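PDB 4O84: phosphoribosylaminoimidazole-succinocarboxamide synthase, which catalyses the ATP-dependent condensation of a carboxylated aminoimidazole ribonucleotide with L-aspartate to give SAICAR, a step of de novo purine biosynthesis. Local coordinates for residues 93-98 and 170-175; 174-179 and 190-195. All blocks are in the same frame, centred on the assembly; numbering follows the deposited sequence.

In the fold
From the N terminus, the chain first runs through the small antiparallel sheet and helix 45-62 before strand 84-93 ends in segment 93-98. A long excursion follows, taking in strand 111-121 and helices 133-138 and 143-165, and contact 1 closes it when strand 169-180 pairs with the end of strand 84-93. Contact 2 closes a much shorter loop through strand 186-188, where 190-195 returns beside 174-179. The loops neither nest nor cross: the second starts where the first ends, Phe174 and Lys175 belonging to both. With centres about 13 Å apart, the contacts make strand 169-180 a common spine, and both border the bound guanosine monophosphate.

Contact 1. Residues 93-98 and 170-175; sequences RNVVAG and ILVDFK. With 5GP (guanosine-5'-monophosphate), chain J.
Arg93 and Asp173 run side by side and form a salt bridge, with NH1 of Arg93 3.3 Å from OD2 of Asp173 and the guanidinium and carboxylate planes 78° apart. The same Arg93 NH1 donates from the edge of its guanidinium to O1P of the nucleotide phosphate at 2.7 Å, nearly straight. Asp173 meanwhile accepts a hydrogen bond on OD1 from the ribose O3', 2.6 Å away; its chi1 of 55° tucks CG between the backbone N and the carbonyl carbon, turning one oxygen to the sugar and the other to the arginine. Arg198 makes a second salt bridge to OD2 of Asp173, and Glu118 pairs with NH2 of Arg93. A water accepts from Arg93 NE at 2.6 Å and lies within hydrogen-bonding reach of Val95 O and Asp173 OD2. Gly98 suits its place twice: its phi is positive, and a CB would collide with O1P.

This is the phosphate and ribose end of a nucleotide pocket, consistent with the site for the phosphoribosyl substrate in SAICAR synthetases. It is built where strand 84-93, paired antiparallel with 169-180 through the non-hydrogen-bonded pair Arg93-Asp173, gives way to a corner of the chain at Asn94.

Backbone bonds secure that corner: Val172 O accepts from both Asn94 N, at 2.9 Å, and Val95 N, at 3.1 Å. Asn94 adds its amide, ND2 reaching Leu171 O at 3.0 Å from above the carbonyl plane, while ND2 also bonds Asn157 of helix 143-165.

Apolar contacts finish the seam. Val172 CG1 lies 3.6 Å from Ala97 CB and also faces Val95 CB, whereas Val95 crosses Ile170 at about a right angle, CG2 to CG2.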
loop_
_atom_site.group_PDB
_atom_site.type_symbol
_atom_site.label_atom_id
_atom_site.label_comp_id
_atom_site.label_asym_id
_atom_site.label_seq_id
_atom_site.Cartn_x
_atom_site.Cartn_y
_atom_site.Cartn_z
ATOM N N ARG A 93 -10.451 5.317 7.412
ATOM C CA ARG A 93 -9.896 6.654 7.384
ATOM C C ARG A 93 -8.363 6.594 7.335
ATOM O O ARG A 93 -7.731 5.894 8.127
ATOM C CB ARG A 93 -10.418 7.463 8.590
ATOM C CG ARG A 93 -11.882 7.165 8.930
ATOM C CD ARG A 93 -12.461 8.105 9.984
ATOM N NE ARG A 93 -12.771 9.400 9.419
ATOM C CZ ARG A 93 -13.987 9.941 9.371
ATOM N NH1 ARG A 93 -14.157 11.131 8.794
ATOM N NH2 ARG A 93 -15.021 9.321 9.915
ATOM N N ASN A 94 -7.773 7.316 6.383
ATOM C CA ASN A 94 -6.306 7.441 6.279
ATOM C C ASN A 94 -5.786 8.816 6.703
ATOM O O ASN A 94 -4.639 8.962 7.138
ATOM C CB ASN A 94 -5.856 7.172 4.845
ATOM C CG ASN A 94 -6.239 5.790 4.384
ATOM O OD1 ASN A 94 -5.876 4.814 5.028
ATOM N ND2 ASN A 94 -7.023 5.702 3.306
ATOM N N VAL A 95 -6.632 9.820 6.499
ATOM C CA VAL A 95 -6.297 11.216 6.729
ATOM C C VAL A 95 -7.477 11.794 7.511
ATOM O O VAL A 95 -8.617 11.486 7.205
ATOM C CB VAL A 95 -6.087 11.954 5.366
ATOM C CG1 VAL A 95 -5.988 13.455 5.542
ATOM C CG2 VAL A 95 -4.857 11.420 4.649
ATOM N N VAL A 96 -7.178 12.595 8.527
ATOM C CA VAL A 96 -8.184 13.259 9.372
ATOM C C VAL A 96 -9.044 14.253 8.579
ATOM O O VAL A 96 -8.540 15.240 8.039
ATOM C CB VAL A 96 -7.521 13.993 10.575
ATOM C CG1 VAL A 96 -8.547 14.819 11.373
ATOM C CG2 VAL A 96 -6.805 13.012 11.509
ATOM N N ALA A 97 -10.338 13.987 8.534
ATOM C CA ALA A 97 -11.310 14.875 7.904
ATOM C C ALA A 97 -12.690 14.614 8.501
ATOM O O ALA A 97 -12.896 13.618 9.203
ATOM C CB ALA A 97 -11.341 14.654 6.389
ATOM N N GLY A 98 -13.627 15.516 8.204
ATOM C CA GLY A 98 -15.021 15.397 8.630
ATOM C C GLY A 98 -15.162 15.081 10.109
ATOM O O GLY A 98 -14.499 15.690 10.955
ATOM N N ILE A 170 -5.351 11.415 -3.035
ATOM C CA ILE A 170 -5.362 10.919 -1.667
ATOM C C ILE A 170 -6.722 10.298 -1.337
ATOM O O ILE A 170 -7.777 10.965 -1.392
ATOM C CB ILE A 170 -5.059 12.049 -0.654
ATOM C CG1 ILE A 170 -3.716 12.710 -0.979
ATOM C CG2 ILE A 170 -5.083 11.532 0.788
ATOM C CD1 ILE A 170 -3.604 14.116 -0.438
ATOM N N LEU A 171 -6.707 9.019 -1.005
ATOM C CA LEU A 171 -7.889 8.428 -0.412
ATOM C C LEU A 171 -7.931 8.871 1.052
ATOM O O LEU A 171 -7.236 8.308 1.888
ATOM C CB LEU A 171 -7.850 6.908 -0.519
ATOM C CG LEU A 171 -9.113 6.170 -0.024
ATOM C CD1 LEU A 171 -10.353 6.661 -0.747
ATOM C CD2 LEU A 171 -8.946 4.669 -0.223
ATOM N N VAL A 172 -8.705 9.915 1.336
ATOM C CA VAL A 172 -8.797 10.496 2.679
ATOM C C VAL A 172 -9.600 9.583 3.618
ATOM O O VAL A 172 -9.141 9.240 4.702
ATOM C CB VAL A 172 -9.387 11.932 2.616
ATOM C CG1 VAL A 172 -9.834 12.421 3.999
ATOM C CG2 VAL A 172 -8.358 12.881 1.995
ATOM N N ASP A 173 -10.790 9.182 3.183
ATOM C CA ASP A 173 -11.613 8.216 3.916
ATOM C C ASP A 173 -12.693 7.753 2.936
ATOM O O ASP A 173 -12.804 8.320 1.829
ATOM C CB ASP A 173 -12.213 8.811 5.213
ATOM C CG ASP A 173 -13.018 10.098 4.971
ATOM O OD1 ASP A 173 -13.795 10.164 4.009
ATOM O OD2 ASP A 173 -12.874 11.062 5.737
ATOM N N PHE A 174 -13.465 6.736 3.327
ATOM C CA PHE A 174 -14.541 6.200 2.499
ATOM C C PHE A 174 -15.430 5.263 3.310
ATOM O O PHE A 174 -14.998 4.757 4.348
ATOM C CB PHE A 174 -14.008 5.516 1.218
ATOM C CG PHE A 174 -13.217 4.245 1.449
ATOM C CD1 PHE A 174 -13.704 3.018 0.996
ATOM C CD2 PHE A 174 -11.976 4.271 2.073
ATOM C CE1 PHE A 174 -12.970 1.835 1.182
ATOM C CE2 PHE A 174 -11.255 3.096 2.268
ATOM C CZ PHE A 174 -11.748 1.883 1.827
ATOM N N LYS A 175 -16.653 5.044 2.817
ATOM C CA LYS A 175 -17.637 4.176 3.448
ATOM C C LYS A 175 -17.901 2.945 2.577
ATOM O O LYS A 175 -18.099 3.056 1.379
ATOM C CB LYS A 175 -18.957 4.919 3.675
ATOM C CG LYS A 175 -20.136 4.020 4.096
ATOM C CD LYS A 175 -21.506 4.637 3.818
ATOM C CE LYS A 175 -21.829 4.810 2.333
ATOM N NZ LYS A 175 -22.536 3.669 1.711
HETATM P P 5GP J . -17.850 11.571 7.960
HETATM O O1P 5GP J . -16.532 12.285 8.176
HETATM O O2P 5GP J . -18.945 12.526 7.555
HETATM O O3P 5GP J . -18.195 10.598 9.064
HETATM O "O5'" 5GP J . -17.715 10.564 6.683
HETATM C "C5'" 5GP J . -16.630 9.643 6.464
HETATM C "C4'" 5GP J . -16.557 9.092 5.024
HETATM O "O4'" 5GP J . -17.584 8.134 4.775
HETATM C "C3'" 5GP J . -16.733 10.134 3.918
HETATM O "O3'" 5GP J . -15.986 9.707 2.765
HETATM C "C2'" 5GP J . -18.204 10.093 3.582
HETATM O "O2'" 5GP J . -18.464 10.512 2.232
HETATM C "C1'" 5GP J . -18.526 8.622 3.811
HETATM N N9 5GP J . -19.908 8.473 4.312
HETATM C C8 5GP J . -20.272 8.275 5.595
HETATM N N7 5GP J . -21.621 8.176 5.702
HETATM C C5 5GP J . -22.145 8.327 4.478
HETATM C C6 5GP J . -23.504 8.326 3.885
HETATM O O6 5GP J . -24.505 8.161 4.608
HETATM N N1 5GP J . -23.619 8.503 2.553
HETATM C C2 5GP J . -22.550 8.675 1.747
HETATM N N2 5GP J . -22.769 8.854 0.411
HETATM N N3 5GP J . -21.266 8.683 2.227
HETATM C C4 5GP J . -21.010 8.516 3.553
HETATM O O HOH W 1 -11.253 10.949 7.898
#

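Contact 2. Residues 174-179 and 190-195; sequences FKLEFG and DEISPD. With 5GP (guanosine-5'-monophosphate), chain J.
Lys175 reaches across this contact to a salt bridge with Asp190, and its long side chain passes the nucleotide on the way. Lys175 CB packs against the ribose, 3.7 Å from O4'. With CG anti to the backbone N (chi1 169°), the chain heads out along the purine: Lys175 CD lies over its face, 3.8 Å from purine C5, and Lys175 CE follows, 3.9 Å from purine N3. Bends at chi3 and chi4 then carry NZ off the base to two carboxylates. Lys175 NZ meets Asp190 OD1 at 2.9 Å, from above that carboxylate plane, and Glu177 OE2 at 2.7 Å from the anti side, tilted out of the glutamate plane.

The two acids cross obliquely, yet their carboxylates stack with planes only 2° apart; Glu177 CB lies 3.8 Å from Asp190 CB. Lys13 grips OD2 of Asp190 as a second cation. Nearby, a water donates to Lys175 O and Glu191 O, bridging strand and loop, while Leu176 CD2 touches Ile192 CG1. Further along the loop, Asp195 accepts a hydrogen bond on its backbone O from the guanine N2 at 3.0 Å, making this seam part of the base pocket.

Were the lysine replaced by an alanine, the two carboxylates would probably be left without their shared cation, and the purine without the methylenes that lie over it. A long, flexible cation suits this place because it can pass the base and still reach both acids: like charges 3.9 Å apart, Glu177 OE2 to Asp190 OD1, are probably tolerable because the lysine ammonium joins them into one network.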
loop_
_atom_site.group_PDB
_atom_site.type_symbol
_atom_site.label_atom_id
_atom_site.label_comp_id
_atom_site.label_asym_id
_atom_site.label_seq_id
_atom_site.Cartn_x
_atom_site.Cartn_y
_atom_site.Cartn_z
ATOM N N PHE A 174 -13.465 6.736 3.327
ATOM C CA PHE A 174 -14.541 6.200 2.499
ATOM C C PHE A 174 -15.430 5.263 3.310
ATOM O O PHE A 174 -14.998 4.757 4.348
ATOM C CB PHE A 174 -14.008 5.516 1.218
ATOM C CG PHE A 174 -13.217 4.245 1.449
ATOM C CD1 PHE A 174 -13.704 3.018 0.996
ATOM C CD2 PHE A 174 -11.976 4.271 2.073
ATOM C CE1 PHE A 174 -12.970 1.835 1.182
ATOM C CE2 PHE A 174 -11.255 3.096 2.268
ATOM C CZ PHE A 174 -11.748 1.883 1.827
ATOM N N LYS A 175 -16.653 5.044 2.817
ATOM C CA LYS A 175 -17.637 4.176 3.448
ATOM C C LYS A 175 -17.901 2.945 2.577
ATOM O O LYS A 175 -18.099 3.056 1.379
ATOM C CB LYS A 175 -18.957 4.919 3.675
ATOM C CG LYS A 175 -20.136 4.020 4.096
ATOM C CD LYS A 175 -21.506 4.637 3.818
ATOM C CE LYS A 175 -21.829 4.810 2.333
ATOM N NZ LYS A 175 -22.536 3.669 1.711
ATOM N N LEU A 176 -17.917 1.782 3.215
ATOM C CA LEU A 176 -18.243 0.515 2.574
ATOM C C LEU A 176 -19.473 -0.071 3.233
ATOM O O LEU A 176 -19.778 0.223 4.410
ATOM C CB LEU A 176 -17.083 -0.483 2.702
ATOM C CG LEU A 176 -15.746 -0.135 2.040
ATOM C CD1 LEU A 176 -14.729 -1.236 2.276
ATOM C CD2 LEU A 176 -15.929 0.135 0.538
ATOM N N GLU A 177 -20.181 -0.889 2.462
ATOM C CA GLU A 177 -21.240 -1.727 2.986
ATOM C C GLU A 177 -21.046 -3.162 2.493
ATOM O O GLU A 177 -20.404 -3.414 1.450
ATOM C CB GLU A 177 -22.619 -1.193 2.619
ATOM C CG GLU A 177 -22.842 0.239 3.101
ATOM C CD GLU A 177 -24.231 0.790 2.813
ATOM O OE1 GLU A 177 -25.204 0.016 2.644
ATOM O OE2 GLU A 177 -24.354 2.026 2.774
ATOM N N PHE A 178 -21.606 -4.081 3.268
ATOM C CA PHE A 178 -21.318 -5.494 3.150
ATOM C C PHE A 178 -22.602 -6.275 3.341
ATOM O O PHE A 178 -23.530 -5.835 4.057
ATOM C CB PHE A 178 -20.330 -5.935 4.240
ATOM C CG PHE A 178 -18.922 -5.459 4.029
ATOM C CD1 PHE A 178 -18.054 -6.145 3.186
ATOM C CD2 PHE A 178 -18.453 -4.335 4.698
ATOM C CE1 PHE A 178 -16.753 -5.701 3.002
ATOM C CE2 PHE A 178 -17.147 -3.888 4.519
ATOM C CZ PHE A 178 -16.296 -4.578 3.677
ATOM N N GLY A 179 -22.640 -7.441 2.704
ATOM C CA GLY A 179 -23.690 -8.401 2.918
ATOM C C GLY A 179 -23.210 -9.840 2.879
ATOM O O GLY A 179 -22.036 -10.137 2.597
ATOM N N ASP A 190 -23.062 -2.149 -1.993
ATOM C CA ASP A 190 -23.333 -0.721 -2.225
ATOM C C ASP A 190 -22.515 -0.187 -3.408
ATOM O O ASP A 190 -22.511 -0.817 -4.456
ATOM C CB ASP A 190 -23.155 0.106 -0.945
ATOM C CG ASP A 190 -23.793 1.486 -1.040
ATOM O OD1 ASP A 190 -23.068 2.478 -0.898
ATOM O OD2 ASP A 190 -25.005 1.589 -1.259
ATOM N N GLU A 191 -21.834 0.954 -3.243
ATOM C CA GLU A 191 -21.097 1.582 -4.347
ATOM C C GLU A 191 -19.708 2.009 -3.876
ATOM O O GLU A 191 -19.430 2.012 -2.691
ATOM C CB GLU A 191 -21.854 2.810 -4.885
ATOM C CG GLU A 191 -21.730 4.044 -3.997
ATOM C CD GLU A 191 -22.569 5.205 -4.467
ATOM O OE1 GLU A 191 -22.204 5.848 -5.479
ATOM O OE2 GLU A 191 -23.597 5.487 -3.817
ATOM N N ILE A 192 -18.841 2.361 -4.820
ATOM C CA ILE A 192 -17.577 3.005 -4.503
ATOM C C ILE A 192 -17.391 4.157 -5.491
ATOM O O ILE A 192 -17.026 3.963 -6.663
ATOM C CB ILE A 192 -16.372 2.029 -4.514
ATOM C CG1 ILE A 192 -16.623 0.818 -3.616
ATOM C CG2 ILE A 192 -15.100 2.746 -4.089
ATOM C CD1 ILE A 192 -15.659 -0.321 -3.848
ATOM N N SER A 193 -17.668 5.364 -5.001
ATOM C CA SER A 193 -17.655 6.542 -5.856
ATOM C C SER A 193 -17.316 7.804 -5.073
ATOM O O SER A 193 -17.223 7.771 -3.841
ATOM C CB SER A 193 -19.005 6.681 -6.592
ATOM O OG SER A 193 -20.061 6.996 -5.708
ATOM N N PRO A 194 -17.122 8.931 -5.790
ATOM C CA PRO A 194 -16.888 10.203 -5.107
ATOM C C PRO A 194 -18.080 10.610 -4.223
ATOM O O PRO A 194 -17.953 11.531 -3.426
ATOM C CB PRO A 194 -16.666 11.213 -6.268
ATOM C CG PRO A 194 -16.348 10.375 -7.469
ATOM C CD PRO A 194 -17.048 9.057 -7.265
ATOM N N ASP A 195 -19.217 9.923 -4.351
ATOM C CA ASP A 195 -20.312 10.092 -3.400
ATOM C C ASP A 195 -19.982 9.513 -2.014
ATOM O O ASP A 195 -20.408 10.065 -0.977
ATOM C CB ASP A 195 -21.607 9.459 -3.928
ATOM C CG ASP A 195 -22.483 10.447 -4.697
ATOM O OD1 ASP A 195 -23.687 10.144 -4.853
ATOM O OD2 ASP A 195 -21.976 11.507 -5.151
HETATM P P 5GP J . -17.850 11.571 7.960
HETATM O O1P 5GP J . -16.532 12.285 8.176
HETATM O O2P 5GP J . -18.945 12.526 7.555
HETATM O O3P 5GP J . -18.195 10.598 9.064
HETATM O "O5'" 5GP J . -17.715 10.564 6.683
HETATM C "C5'" 5GP J . -16.630 9.643 6.464
HETATM C "C4'" 5GP J . -16.557 9.092 5.024
HETATM O "O4'" 5GP J . -17.584 8.134 4.775
HETATM C "C3'" 5GP J . -16.733 10.134 3.918
HETATM O "O3'" 5GP J . -15.986 9.707 2.765
HETATM C "C2'" 5GP J . -18.204 10.093 3.582
HETATM O "O2'" 5GP J . -18.464 10.512 2.232
HETATM C "C1'" 5GP J . -18.526 8.622 3.811
HETATM N N9 5GP J . -19.908 8.473 4.312
HETATM C C8 5GP J . -20.272 8.275 5.595
HETATM N N7 5GP J . -21.621 8.176 5.702
HETATM C C5 5GP J . -22.145 8.327 4.478
HETATM C C6 5GP J . -23.504 8.326 3.885
HETATM O O6 5GP J . -24.505 8.161 4.608
HETATM N N1 5GP J . -23.619 8.503 2.553
HETATM C C2 5GP J . -22.550 8.675 1.747
HETATM N N2 5GP J . -22.769 8.854 0.411
HETATM N N3 5GP J . -21.266 8.683 2.227
HETATM C C4 5GP J . -21.010 8.516 3.553
HETATM O O HOH W 2 -17.184 3.445 -1.137
#